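Local coordinates for protein putative N-acetylneuraminate lyase ([Ruminococcus] gnavus ATCC 29149, PDB 6RB7) that belongs to the dihydrodipicolinate synthetase family and is built as a parallel beta/alpha barrel followed by C-terminal helices, at residues G245-K253 with I328-L336; S282-A293 with L310-V321. One frame throughout, in Å; residues are numbered along the deposited sequence. Where two conformers were deposited one is given.

Interaction 1 of 2, residues G245-K253 with I328-L336; sequences GAMPELYLK and ICDAKKKFL
Ile328 meets Ala246 and Met247 where the last helix of the chain packs beside helix 248-259, joining the C-terminal helices to the (beta/alpha)8 barrel of this dihydrodipicolinate synthetase family member. The axes of the segments 248-253 and 328-335 approach to 9.9 Å, with N-to-C directions 35° apart. Ile328 uses two branches: CD1 rests 3.6 Å from Ala246 O, while CG2, anti to the backbone N, comes within 3.9 Å of Met247 CB, the two side chains crossing at about a right angle. Met247 occupies the N-cap position of helix 248-259; its SD still lies near Ile328 CG1, and the side chain also touches Ile276 of helix 263-281. One turn on, Ala331 CB receives Leu250 CD1 at 3.7 Å, while the other methyl, CD2, lies over the backbone between Ala331 and Lys332. Lys332 follows with its CG against that same CD2; the chain, bent at chi3 (-68°), lays CD beside the Glu249 carboxylate and brings NZ to its OE2. The resulting salt bridge is long and its hydrogen bond weak, with NZ 3.5 Å from Glu249 OE2, and two waters supplement it. One accepts from Lys332 NZ and donates to Glu249 OE1; the other also accepts from NZ but donates only weakly to OE2. The stronger partner of this carboxylate is Lys70 of helix 57-70, so Glu249 stands between two lysines, which would probably favour its charged form. Phe335 offers its ring edge to Leu250 CD2 at 4.4 Å, with Ile269 of helix 263-281 as a further neighbour. At the C terminus, Leu336 splays its methyls over helix 248-259: CD1 reaches Glu249 CB at 3.6 Å, and CD2 lies 3.8 Å from Lys253 CB.

Interaction 2 of 2, residues S282-A293 with L310-V321; sequences SAHGNMYAVIKA and LPALVDEDMEIV
Asp317 takes hold of the backbone of His284 and Gly285 with both carboxylate oxygens, closing the loop before helix 287-299 onto 310-321. OD1 accepts from His284 N at 2.8 Å and OD2 from Gly285 N at 2.9 Å, each on the syn side but tilted 27° and 31° out of the carboxylate plane. Val314 N reaches OD2 from above the plane, on the face opposite Gly285 N, so three N-H groups fix the carboxylate; this last bond closes back within the type I turn Val314-Asp317. Gly285 is the tight point: its CA lies 3.4 Å from Ala312 O, and next to it Asn286 N donates almost straight (173°) to Pro311 O. Asn286 caps helix 287-299, its OD1 accepting from Tyr288 N. Leu313 wedges its methyls among Ala289, Val290 and Ala293, with CD2 3.7 Å from Val290 CG2, and Val321 CG1 closes on Ala293 CB. On the solvent side, exposed Ser282 packs on Ile320, its OG bonded to Lys279 O and not to 310-321. The His284 ring, oblique to Val314 CG1, stacks with Tyr149 of a second subunit. Helix 263-281 packs against Val290 through Met280, and Val321 reaches Ile294 and Ile297 of helix 287-299.

In the fold
From the N terminus the chain first builds the barrel of parallel strands, the last being strand 238-241, and then passes through 245-253, the first half of interaction 1. Helix 263-281 leads to 282-293, the first half of interaction 2. The chain returns at 310-321, closing the shorter loop, with 16 residues between the segments. Helix 317-335 runs on to 328-336 and closes the longer loop of 74 intervening residues, so the loop of interaction 2 falls inside that of interaction 1. Interaction 1 ties helix 317-335 to barrel helix 248-259; interaction 2 ties it to helix 287-299 and the loop before that helix. Their centres are 20 Å apart, and Ala246 CB touches Ile291 CG2 at 4.1 Å between them.

Interaction 1 of 2, residues G245-K253 with I328-L336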
ATOM      1  N   GLY A 245      12.588  11.450  25.065  1.00 10.71           N
ATOM      2  CA  GLY A 245      12.841  11.170  26.494  1.00 12.20           C
ATOM      3  C   GLY A 245      14.124  10.409  26.739  1.00 13.57           C
ATOM      4  O   GLY A 245      14.632  10.494  27.846  1.00 14.54           O
ATOM      5  N   ALA A 246      14.661   9.722  25.740  1.00 12.52           N
ATOM      6  CA  ALA A 246      15.971   9.032  25.866  1.00 13.42           C
ATOM      7  C   ALA A 246      17.120  10.046  25.904  1.00 13.32           C
ATOM      8  O   ALA A 246      18.215   9.690  26.334  1.00 13.87           O
ATOM      9  CB  ALA A 246      16.172   8.092  24.712  1.00 14.43           C
ATOM     10  N   MET A 247      16.940  11.228  25.316  1.00 13.76           N
ATOM     11  CA  MET A 247      18.067  12.155  25.018  1.00 12.01           C
ATOM     12  C   MET A 247      17.561  13.571  24.832  1.00 12.69           C
ATOM     13  O   MET A 247      17.798  14.213  23.813  1.00 13.49           O
ATOM     14  CB  MET A 247      18.848  11.662  23.800  1.00 14.80           C
ATOM     15  CG  MET A 247      17.997  11.448  22.597  1.00 12.60           C
ATOM     16  SD  MET A 247      18.828  10.264  21.498  1.00 18.40           S
ATOM     17  CE  MET A 247      17.653   9.981  20.177  1.00 14.43           C
ATOM     18  N   PRO A 248      16.791  14.114  25.804  1.00 12.22           N
ATOM     19  CA  PRO A 248      16.097  15.371  25.556  1.00 12.99           C
ATOM     20  C   PRO A 248      17.043  16.540  25.300  1.00 13.62           C
ATOM     21  O   PRO A 248      16.703  17.406  24.453  1.00 14.72           O
ATOM     22  CB  PRO A 248      15.240  15.580  26.813  1.00 14.44           C
ATOM     23  CG  PRO A 248      15.848  14.687  27.852  1.00 15.34           C
ATOM     24  CD  PRO A 248      16.504  13.537  27.131  1.00 13.33           C
ATOM     25  N   GLU A 249      18.222  16.525  25.922  1.00 13.13           N
ATOM     26  CA  GLU A 249      19.208  17.608  25.721  1.00 14.84           C
ATOM     27  C   GLU A 249      19.617  17.676  24.259  1.00 11.77           C
ATOM     28  O   GLU A 249      19.888  18.801  23.780  1.00 14.09           O
ATOM     29  CB  GLU A 249      20.479  17.420  26.544  1.00 18.44           C
ATOM     30  CG  GLU A 249      20.250  17.363  28.026  1.00 24.19           C
ATOM     31  CD  GLU A 249      20.091  15.955  28.589  1.00 23.37           C
ATOM     32  OE1 GLU A 249      19.381  15.075  27.958  1.00 18.86           O
ATOM     33  OE2 GLU A 249      20.712  15.718  29.665  1.00 22.08           O
ATOM     34  N   LEU A 250      19.689  16.540  23.558  1.00 13.28           N
ATOM     35  CA  LEU A 250      20.141  16.556  22.143  1.00 13.75           C
ATOM     36  C   LEU A 250      19.068  17.230  21.289  1.00 12.56           C
ATOM     37  O   LEU A 250      19.399  18.043  20.429  1.00 12.70           O
ATOM     38  CB  LEU A 250      20.432  15.143  21.640  1.00 13.69           C
ATOM     39  CG  LEU A 250      21.597  14.430  22.314  1.00 15.93           C
ATOM     40  CD1 LEU A 250      21.801  13.058  21.718  1.00 15.15           C
ATOM     41  CD2 LEU A 250      22.877  15.277  22.195  1.00 16.32           C
ATOM     42  N   TYR A 251      17.788  16.906  21.519  1.00 12.22           N
ATOM     43  CA  TYR A 251      16.721  17.568  20.725  1.00 10.14           C
ATOM     44  C   TYR A 251      16.633  19.055  21.099  1.00 10.54           C
ATOM     45  O   TYR A 251      16.316  19.855  20.207  1.00 12.92           O
ATOM     46  CB  TYR A 251      15.414  16.818  20.891  1.00 11.16           C
ATOM     47  CG  TYR A 251      15.394  15.477  20.204  1.00 12.62           C
ATOM     48  CD1 TYR A 251      15.259  15.401  18.826  1.00 13.39           C
ATOM     49  CD2 TYR A 251      15.577  14.285  20.912  1.00 12.86           C
ATOM     50  CE1 TYR A 251      15.224  14.190  18.166  1.00 14.18           C
ATOM     51  CE2 TYR A 251      15.562  13.060  20.255  1.00 12.68           C
ATOM     52  CZ  TYR A 251      15.392  13.014  18.882  1.00 13.63           C
ATOM     53  OH  TYR A 251      15.302  11.802  18.244  1.00 13.13           O
ATOM     54  N   LEU A 252      16.824  19.432  22.377  1.00 11.50           N
ATOM     55  CA  LEU A 252      16.838  20.874  22.723  1.00 13.36           C
ATOM     56  C   LEU A 252      17.959  21.588  21.978  1.00 12.63           C
ATOM     57  O   LEU A 252      17.723  22.690  21.449  1.00 14.51           O
ATOM     58  CB  LEU A 252      16.961  21.022  24.243  1.00 12.90           C
ATOM     59  CG  LEU A 252      15.684  20.673  25.013  1.00 14.78           C
ATOM     60  CD1 LEU A 252      15.989  20.486  26.499  1.00 17.76           C
ATOM     61  CD2 LEU A 252      14.596  21.728  24.774  1.00 15.13           C
ATOM     62  N   LYS A 253      19.125  20.968  21.915  1.00 11.59           N
ATOM     63  CA  LYS A 253      20.274  21.599  21.226  1.00 12.47           C
ATOM     64  C   LYS A 253      20.034  21.634  19.715  1.00 12.39           C
ATOM     65  O   LYS A 253      20.358  22.639  19.088  1.00 14.67           O
ATOM     66  CB  LYS A 253      21.562  20.869  21.576  1.00 13.96           C
ATOM     67  CG  LYS A 253      22.800  21.606  21.067  1.00 14.68           C
ATOM     68  CD  LYS A 253      23.043  22.887  21.834  1.00 19.27           C
ATOM     69  CE  LYS A 253      24.300  23.580  21.350  1.00 26.22           C
ATOM     70  NZ  LYS A 253      24.604  24.773  22.193  1.00 25.96           N
ATOM     71  N   ILE A 328      24.396   7.953  23.596  1.00 13.88           N
ATOM     72  CA  ILE A 328      23.692   9.169  24.073  1.00 12.69           C
ATOM     73  C   ILE A 328      24.678   9.982  24.923  1.00 15.55           C
ATOM     74  O   ILE A 328      24.769  11.199  24.731  1.00 15.33           O
ATOM     75  CB  ILE A 328      22.421   8.761  24.842  1.00 14.94           C
ATOM     76  CG1 ILE A 328      21.382   8.211  23.857  1.00 14.52           C
ATOM     77  CG2 ILE A 328      21.875   9.921  25.634  1.00 15.83           C
ATOM     78  CD1 ILE A 328      20.296   7.379  24.515  1.00 14.17           C
ATOM     79  N   CYS A 329      25.379   9.340  25.858  1.00 14.73           N
ATOM     80  CA  CYS A 329      26.350  10.059  26.729  1.00 17.29           C
ATOM     81  C   CYS A 329      27.416  10.744  25.851  1.00 15.42           C
ATOM     82  O   CYS A 329      27.757  11.934  26.093  1.00 16.25           O
ATOM     83  CB  CYS A 329      27.036   9.081  27.676  1.00 15.59           C
ATOM     84  SG  CYS A 329      25.896   8.449  28.925  1.00 24.41           S
ATOM     85  N   ASP A 330      27.929  10.028  24.851  1.00 15.71           N
ATOM     86  CA  ASP A 330      29.024  10.554  24.004  1.00 15.13           C
ATOM     87  C   ASP A 330      28.516  11.714  23.149  1.00 14.76           C
ATOM     88  O   ASP A 330      29.209  12.736  23.015  1.00 15.33           O
ATOM     89  CB  ASP A 330      29.589   9.446  23.129  1.00 18.99           C
ATOM     90  CG  ASP A 330      30.377   8.380  23.909  1.00 20.07           C
ATOM     91  OD1 ASP A 330      30.670   8.584  25.085  1.00 25.02           O
ATOM     92  OD2 ASP A 330      30.687   7.358  23.308  1.00 25.59           O
ATOM     93  N   ALA A 331      27.283  11.625  22.629  1.00 14.73           N
ATOM     94  CA  ALA A 331      26.705  12.731  21.840  1.00 16.71           C
ATOM     95  C   ALA A 331      26.549  13.977  22.704  1.00 13.92           C
ATOM     96  O   ALA A 331      26.787  15.097  22.232  1.00 15.91           O
ATOM     97  CB  ALA A 331      25.402  12.284  21.206  1.00 15.56           C
ATOM     98  N   LYS A 332      26.096  13.820  23.930  1.00 14.00           N
ATOM     99  CA  LYS A 332      25.928  14.976  24.836  1.00 14.85           C
ATOM    100  C   LYS A 332      27.298  15.641  25.077  1.00 15.98           C
ATOM    101  O   LYS A 332      27.390  16.882  25.055  1.00 18.99           O
ATOM    102  CB  LYS A 332      25.228  14.507  26.096  1.00 16.98           C
ATOM    103  CG  LYS A 332      23.756  14.183  25.878  1.00 18.66           C
ATOM    104  CD  LYS A 332      23.027  14.109  27.146  1.00 19.28           C
ATOM    105  CE  LYS A 332      23.447  12.936  27.980  1.00 25.24           C
ATOM    106  NZ  LYS A 332      22.656  12.887  29.240  1.00 24.75           N
ATOM    107  N   LYS A 333      28.357  14.849  25.258  1.00 16.91           N
ATOM    108  CA  LYS A 333      29.706  15.456  25.416  1.00 18.45           C
ATOM    109  C   LYS A 333      30.175  16.147  24.139  1.00 17.02           C
ATOM    110  O   LYS A 333      30.900  17.171  24.190  1.00 19.63           O
ATOM    111  CB  LYS A 333      30.669  14.357  25.883  1.00 20.02           C
ATOM    112  CG  LYS A 333      30.382  13.889  27.296  1.00 25.23           C
ATOM    113  CD  LYS A 333      31.109  12.599  27.656  1.00 29.53           C
ATOM    114  CE  LYS A 333      30.912  12.252  29.117  1.00 46.11           C
ATOM    115  NZ  LYS A 333      31.589  10.985  29.461  1.00 48.37           N
ATOM    116  N   LYS A 334      29.799  15.646  22.968  1.00 15.52           N
ATOM    117  CA  LYS A 334      30.216  16.211  21.689  1.00 17.00           C
ATOM    118  C   LYS A 334      29.495  17.532  21.434  1.00 21.53           C
ATOM    119  O   LYS A 334      30.121  18.443  20.822  1.00 21.76           O
ATOM    120  CB  LYS A 334      29.927  15.210  20.556  1.00 19.41           C
ATOM    121  CG  LYS A 334      30.857  14.034  20.544  1.00 19.85           C
ATOM    122  CD  LYS A 334      30.416  12.789  19.749  1.00 23.40           C
ATOM    123  CE  LYS A 334      30.565  12.803  18.277  1.00 38.92           C
ATOM    124  NZ  LYS A 334      30.304  11.412  17.838  1.00 24.59           N
ATOM    125  N   PHE A 335      28.200  17.611  21.745  1.00 16.71           N
ATOM    126  CA  PHE A 335      27.337  18.665  21.167  1.00 17.84           C
ATOM    127  C   PHE A 335      26.883  19.710  22.160  1.00 21.29           C
ATOM    128  O   PHE A 335      26.397  20.775  21.684  1.00 27.13           O
ATOM    129  CB  PHE A 335      26.139  18.028  20.447  1.00 18.32           C
ATOM    130  CG  PHE A 335      26.537  17.161  19.300  1.00 17.18           C
ATOM    131  CD1 PHE A 335      27.303  17.635  18.241  1.00 20.48           C
ATOM    132  CD2 PHE A 335      26.096  15.851  19.251  1.00 19.73           C
ATOM    133  CE1 PHE A 335      27.693  16.799  17.224  1.00 23.13           C
ATOM    134  CE2 PHE A 335      26.474  15.028  18.209  1.00 20.44           C
ATOM    135  CZ  PHE A 335      27.256  15.501  17.181  1.00 24.03           C
ATOM    136  N   LEU A 336      26.918  19.464  23.463  1.00 21.93           N
ATOM    137  CA  LEU A 336      26.362  20.435  24.454  1.00 22.12           C
ATOM    138  C   LEU A 336      27.434  21.428  24.935  1.00 33.88           C
ATOM    139  O   LEU A 336      28.606  21.059  24.784  1.00 42.60           O
ATOM    140  CB  LEU A 336      25.737  19.668  25.609  1.00 21.73           C
ATOM    141  CG  LEU A 336      24.655  18.662  25.215  1.00 23.02           C
ATOM    142  CD1 LEU A 336      24.018  18.072  26.448  1.00 21.73           C
ATOM    143  CD2 LEU A 336      23.589  19.320  24.372  1.00 25.91           C
TER
HETATM  144  O   HOH W   1      20.116  12.489  28.082  1.00 26.48           O
HETATM  145  O   HOH W   2      22.986  14.293  31.589  1.00 47.14           O

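Interaction 2 of 2, residues S282-A293 with L310-V321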
ATOM      1  N   SER A 282      17.145  -1.855  16.767  1.00 16.75           N
ATOM      2  CA  SER A 282      17.831  -3.099  16.337  1.00 17.33           C
ATOM      3  C   SER A 282      17.626  -4.236  17.350  1.00 20.04           C
ATOM      4  O   SER A 282      18.011  -5.371  17.050  1.00 19.88           O
ATOM      5  CB  SER A 282      19.286  -2.855  16.066  1.00 17.14           C
ATOM      6  OG  SER A 282      20.043  -2.735  17.269  1.00 19.06           O
ATOM      7  N   ALA A 283      17.070  -3.951  18.516  1.00 17.01           N
ATOM      8  CA  ALA A 283      16.825  -4.932  19.574  1.00 15.52           C
ATOM      9  C   ALA A 283      15.675  -5.871  19.193  1.00 15.93           C
ATOM     10  O   ALA A 283      14.787  -5.505  18.397  1.00 17.06           O
ATOM     11  CB  ALA A 283      16.557  -4.221  20.890  1.00 18.04           C
ATOM     12  N   HIS A 284      15.665  -7.030  19.827  1.00 17.65           N
ATOM     13  CA  HIS A 284      14.512  -7.958  19.801  1.00 19.24           C
ATOM     14  C   HIS A 284      13.335  -7.318  20.552  1.00 17.23           C
ATOM     15  O   HIS A 284      12.213  -7.263  20.007  1.00 16.60           O
ATOM     16  CB  HIS A 284      14.948  -9.290  20.391  1.00 17.69           C
ATOM     17  CG  HIS A 284      13.871 -10.298  20.532  1.00 20.78           C
ATOM     18  ND1 HIS A 284      13.650 -11.274  19.590  1.00 24.49           N
ATOM     19  CD2 HIS A 284      12.966 -10.500  21.511  1.00 23.90           C
ATOM     20  CE1 HIS A 284      12.686 -12.057  20.016  1.00 22.16           C
ATOM     21  NE2 HIS A 284      12.256 -11.619  21.155  1.00 24.86           N
ATOM     22  N   GLY A 285      13.570  -6.832  21.763  1.00 15.79           N
ATOM     23  CA  GLY A 285      12.578  -6.102  22.551  1.00 15.82           C
ATOM     24  C   GLY A 285      12.154  -4.827  21.861  1.00 15.40           C
ATOM     25  O   GLY A 285      12.898  -4.270  21.005  1.00 13.92           O
ATOM     26  N   ASN A 286      10.978  -4.349  22.242  1.00 12.96           N
ATOM     27  CA  ASN A 286      10.366  -3.118  21.704  1.00 12.72           C
ATOM     28  C   ASN A 286      11.278  -1.918  21.988  1.00 11.03           C
ATOM     29  O   ASN A 286      11.938  -1.832  23.035  1.00 11.95           O
ATOM     30  CB  ASN A 286       8.993  -2.956  22.332  1.00 11.65           C
ATOM     31  CG  ASN A 286       8.284  -1.709  21.851  1.00 14.56           C
ATOM     32  OD1 ASN A 286       8.297  -0.697  22.576  1.00 18.42           O
ATOM     33  ND2 ASN A 286       7.667  -1.810  20.677  1.00 14.05           N
ATOM     34  N   MET A 287      11.259  -0.951  21.076  1.00 12.94           N
ATOM     35  CA  MET A 287      12.072   0.281  21.235  1.00 12.62           C
ATOM     36  C   MET A 287      11.793   0.960  22.579  1.00 11.02           C
ATOM     37  O   MET A 287      12.736   1.480  23.190  1.00 13.24           O
ATOM     38  CB  MET A 287      11.833   1.282  20.116  1.00 13.30           C
ATOM     39  CG  MET A 287      12.890   2.414  20.129  1.00 14.91           C
ATOM     40  SD  MET A 287      12.344   3.802  19.109  1.00 16.86           S
ATOM     41  CE  MET A 287      10.956   4.341  20.095  1.00 21.52           C
ATOM     42  N   TYR A 288      10.543   1.025  23.052  1.00 12.00           N
ATOM     43  CA  TYR A 288      10.236   1.685  24.338  1.00 14.05           C
ATOM     44  C   TYR A 288      10.846   0.869  25.491  1.00 12.63           C
ATOM     45  O   TYR A 288      11.188   1.479  26.497  1.00 12.64           O
ATOM     46  CB  TYR A 288       8.754   2.021  24.469  1.00 13.62           C
ATOM     47  CG  TYR A 288       8.333   3.000  23.404  1.00 12.97           C
ATOM     48  CD1 TYR A 288       8.799   4.305  23.421  1.00 12.93           C
ATOM     49  CD2 TYR A 288       7.573   2.601  22.325  1.00 13.22           C
ATOM     50  CE1 TYR A 288       8.490   5.204  22.419  1.00 14.19           C
ATOM     51  CE2 TYR A 288       7.273   3.492  21.301  1.00 12.49           C
ATOM     52  CZ  TYR A 288       7.768   4.784  21.330  1.00 14.11           C
ATOM     53  OH  TYR A 288       7.445   5.689  20.338  1.00 17.03           O
ATOM     54  N   ALA A 289      10.927  -0.449  25.341  1.00 12.04           N
ATOM     55  CA  ALA A 289      11.602  -1.300  26.376  1.00 14.74           C
ATOM     56  C   ALA A 289      13.087  -0.921  26.416  1.00 13.51           C
ATOM     57  O   ALA A 289      13.672  -0.852  27.529  1.00 15.05           O
ATOM     58  CB  ALA A 289      11.407  -2.749  26.074  1.00 14.15           C
ATOM     59  N   VAL A 290      13.701  -0.710  25.245  1.00 11.83           N
ATOM     60  CA  VAL A 290      15.115  -0.272  25.175  1.00 12.95           C
ATOM     61  C   VAL A 290      15.239   1.075  25.872  1.00 10.74           C
ATOM     62  O   VAL A 290      16.130   1.262  26.682  1.00 12.93           O
ATOM     63  CB  VAL A 290      15.620  -0.214  23.720  1.00 12.88           C
ATOM     64  CG1 VAL A 290      16.969   0.450  23.634  1.00 13.72           C
ATOM     65  CG2 VAL A 290      15.595  -1.575  23.086  1.00 14.79           C
ATOM     66  N   ILE A 291      14.347   2.032  25.566  1.00 10.47           N
ATOM     67  CA  ILE A 291      14.468   3.383  26.175  1.00 10.96           C
ATOM     68  C   ILE A 291      14.322   3.301  27.698  1.00 11.48           C
ATOM     69  O   ILE A 291      15.094   3.940  28.395  1.00 12.21           O
ATOM     70  CB  ILE A 291      13.433   4.358  25.541  1.00 11.93           C
ATOM     71  CG1 ILE A 291      13.819   4.650  24.085  1.00 13.50           C
ATOM     72  CG2 ILE A 291      13.359   5.635  26.353  1.00 13.81           C
ATOM     73  CD1 ILE A 291      12.771   5.439  23.334  1.00 14.63           C
ATOM     74  N   LYS A 292      13.371   2.513  28.218  1.00 12.22           N
ATOM     75  CA  LYS A 292      13.225   2.449  29.692  1.00 12.70           C
ATOM     76  C   LYS A 292      14.503   1.874  30.298  1.00 13.12           C
ATOM     77  O   LYS A 292      14.908   2.350  31.355  1.00 13.26           O
ATOM     78  CB  LYS A 292      11.998   1.613  30.028  1.00 14.70           C
ATOM     79  CG  LYS A 292      10.703   2.292  29.619  1.00 16.13           C
ATOM     80  CD  LYS A 292       9.447   1.499  29.945  1.00 15.36           C
ATOM     81  CE  LYS A 292       8.239   2.036  29.188  1.00 15.00           C
ATOM     82  NZ  LYS A 292       7.006   1.388  29.662  1.00 16.55           N
ATOM     83  N   ALA A 293      15.141   0.914  29.639  1.00 13.40           N
ATOM     84  CA  ALA A 293      16.390   0.313  30.169  1.00 15.01           C
ATOM     85  C   ALA A 293      17.536   1.348  30.107  1.00 14.06           C
ATOM     86  O   ALA A 293      18.377   1.420  31.028  1.00 14.49           O
ATOM     87  CB  ALA A 293      16.719  -0.959  29.455  1.00 13.44           C
ATOM     88  N   LEU A 310       3.470  -5.712  23.580  1.00 11.92           N
ATOM     89  CA  LEU A 310       4.805  -5.199  23.200  1.00 12.90           C
ATOM     90  C   LEU A 310       5.832  -6.187  23.743  1.00 13.69           C
ATOM     91  O   LEU A 310       5.732  -6.618  24.902  1.00 15.39           O
ATOM     92  CB  LEU A 310       5.038  -3.817  23.774  1.00 12.61           C
ATOM     93  CG  LEU A 310       4.106  -2.730  23.257  1.00 12.70           C
ATOM     94  CD1 LEU A 310       4.463  -1.422  23.939  1.00 16.76           C
ATOM     95  CD2 LEU A 310       4.212  -2.615  21.742  1.00 15.84           C
ATOM     96  N   PRO A 311       6.826  -6.568  22.917  1.00 13.55           N
ATOM     97  CA  PRO A 311       7.804  -7.563  23.362  1.00 12.80           C
ATOM     98  C   PRO A 311       8.834  -6.973  24.325  1.00 14.10           C
ATOM     99  O   PRO A 311       9.441  -5.912  24.086  1.00 13.53           O
ATOM    100  CB  PRO A 311       8.449  -8.019  22.049  1.00 13.77           C
ATOM    101  CG  PRO A 311       8.275  -6.877  21.119  1.00 14.27           C
ATOM    102  CD  PRO A 311       6.928  -6.294  21.476  1.00 14.02           C
ATOM    103  N   ALA A 312       9.124  -7.768  25.348  1.00 15.54           N
ATOM    104  CA  ALA A 312      10.133  -7.431  26.371  1.00 17.39           C
ATOM    105  C   ALA A 312      11.545  -7.644  25.820  1.00 16.45           C
ATOM    106  O   ALA A 312      11.741  -8.429  24.878  1.00 15.90           O
ATOM    107  CB  ALA A 312       9.916  -8.308  27.587  1.00 18.61           C
ATOM    108  N   LEU A 313      12.514  -6.939  26.398  1.00 16.30           N
ATOM    109  CA  LEU A 313      13.934  -7.196  26.112  1.00 15.47           C
ATOM    110  C   LEU A 313      14.258  -8.659  26.431  1.00 17.00           C
ATOM    111  O   LEU A 313      13.706  -9.196  27.414  1.00 18.81           O
ATOM    112  CB  LEU A 313      14.808  -6.310  26.993  1.00 16.43           C
ATOM    113  CG  LEU A 313      14.671  -4.807  26.793  1.00 17.14           C
ATOM    114  CD1 LEU A 313      15.626  -4.089  27.701  1.00 20.89           C
ATOM    115  CD2 LEU A 313      14.943  -4.418  25.368  1.00 19.30           C
ATOM    116  N   VAL A 314      15.168  -9.221  25.653  1.00 18.14           N
ATOM    117  CA  VAL A 314      15.828 -10.518  25.988  1.00 19.25           C
ATOM    118  C   VAL A 314      17.255 -10.253  26.462  1.00 21.39           C
ATOM    119  O   VAL A 314      17.763  -9.118  26.321  1.00 18.80           O
ATOM    120  CB  VAL A 314      15.787 -11.464  24.790  1.00 18.67           C
ATOM    121  CG1 VAL A 314      14.357 -11.910  24.537  1.00 24.90           C
ATOM    122  CG2 VAL A 314      16.435 -10.887  23.550  1.00 23.89           C
ATOM    123  N   ASP A 315      17.927 -11.281  26.977  0.50 21.71           N
ATOM    124  CA  ASP A 315      19.301 -11.112  27.525  0.50 25.01           C
ATOM    125  C   ASP A 315      20.224 -10.494  26.468  0.50 22.29           C
ATOM    126  O   ASP A 315      21.020  -9.591  26.831  0.50 26.91           O
ATOM    127  CB  ASP A 315      19.873 -12.450  28.006  0.50 27.86           C
ATOM    128  CG  ASP A 315      19.070 -13.138  29.086  0.50 36.20           C
ATOM    129  OD1 ASP A 315      18.365 -12.426  29.820  0.50 36.99           O
ATOM    130  OD2 ASP A 315      19.200 -14.381  29.200  0.50 36.47           O
ATOM    131  N   GLU A 316      20.123 -10.955  25.221  1.00 23.05           N
ATOM    132  CA  GLU A 316      20.987 -10.547  24.090  1.00 27.21           C
ATOM    133  C   GLU A 316      20.796  -9.050  23.814  1.00 22.56           C
ATOM    134  O   GLU A 316      21.705  -8.422  23.281  1.00 27.29           O
ATOM    135  CB  GLU A 316      20.636 -11.366  22.842  1.00 36.69           C
ATOM    136  CG  GLU A 316      20.990 -12.856  22.948  1.00 50.99           C
ATOM    137  CD  GLU A 316      20.137 -13.710  23.888  1.00 70.01           C
ATOM    138  OE1 GLU A 316      18.997 -13.286  24.240  1.00 33.52           O
ATOM    139  OE2 GLU A 316      20.613 -14.801  24.294  1.00 80.50           O
ATOM    140  N   ASP A 317      19.679  -8.469  24.230  1.00 20.15           N
ATOM    141  CA  ASP A 317      19.458  -7.035  23.975  1.00 17.81           C
ATOM    142  C   ASP A 317      20.257  -6.134  24.914  1.00 18.29           C
ATOM    143  O   ASP A 317      20.376  -4.962  24.637  1.00 19.19           O
ATOM    144  CB  ASP A 317      17.981  -6.679  24.136  1.00 15.49           C
ATOM    145  CG  ASP A 317      17.081  -7.185  23.030  1.00 17.62           C
ATOM    146  OD1 ASP A 317      17.592  -7.375  21.890  1.00 18.16           O
ATOM    147  OD2 ASP A 317      15.895  -7.392  23.346  1.00 17.47           O
ATOM    148  N   MET A 318      20.768  -6.643  26.039  0.50 17.24           N
ATOM    149  CA  MET A 318      21.390  -5.700  27.012  0.50 16.86           C
ATOM    150  C   MET A 318      22.668  -5.099  26.416  0.50 17.76           C
ATOM    151  O   MET A 318      22.972  -3.965  26.772  0.50 16.90           O
ATOM    152  CB  MET A 318      21.670  -6.331  28.377  0.50 19.20           C
ATOM    153  CG  MET A 318      22.280  -5.336  29.373  0.50 20.42           C
ATOM    154  SD  MET A 318      21.248  -3.870  29.824  0.50 24.19           S
ATOM    155  CE  MET A 318      19.606  -4.577  29.691  0.50 23.51           C
ATOM    156  N   GLU A 319      23.351  -5.780  25.482  1.00 18.44           N
ATOM    157  CA  GLU A 319      24.523  -5.197  24.785  1.00 20.16           C
ATOM    158  C   GLU A 319      24.086  -3.989  23.950  1.00 17.17           C
ATOM    159  O   GLU A 319      24.782  -2.959  23.903  1.00 19.88           O
ATOM    160  CB  GLU A 319      25.133  -6.234  23.835  1.00 27.63           C
ATOM    161  CG  GLU A 319      26.492  -5.860  23.274  1.00 47.45           C
ATOM    162  CD  GLU A 319      27.404  -7.047  22.960  1.00 78.31           C
ATOM    163  OE1 GLU A 319      26.968  -7.998  22.249  1.00 62.29           O
ATOM    164  OE2 GLU A 319      28.560  -7.030  23.435  1.00 93.39           O
ATOM    165  N   ILE A 320      22.930  -4.107  23.293  1.00 16.73           N
ATOM    166  CA  ILE A 320      22.377  -3.013  22.456  1.00 17.22           C
ATOM    167  C   ILE A 320      21.962  -1.845  23.366  1.00 18.22           C
ATOM    168  O   ILE A 320      22.250  -0.672  23.037  1.00 15.84           O
ATOM    169  CB  ILE A 320      21.210  -3.551  21.612  1.00 18.85           C
ATOM    170  CG1 ILE A 320      21.719  -4.554  20.572  1.00 22.77           C
ATOM    171  CG2 ILE A 320      20.439  -2.411  20.956  1.00 17.63           C
ATOM    172  CD1 ILE A 320      20.621  -5.364  19.874  1.00 20.32           C
ATOM    173  N   VAL A 321      21.282  -2.142  24.469  1.00 15.34           N
ATOM    174  CA  VAL A 321      20.858  -1.113  25.451  1.00 15.63           C
ATOM    175  C   VAL A 321      22.099  -0.349  25.934  1.00 15.32           C
ATOM    176  O   VAL A 321      22.127   0.873  25.940  1.00 15.72           O
ATOM    177  CB  VAL A 321      20.114  -1.750  26.635  1.00 14.80           C
ATOM    178  CG1 VAL A 321      19.960  -0.749  27.749  1.00 17.00           C
ATOM    179  CG2 VAL A 321      18.783  -2.354  26.206  1.00 17.48           C
TER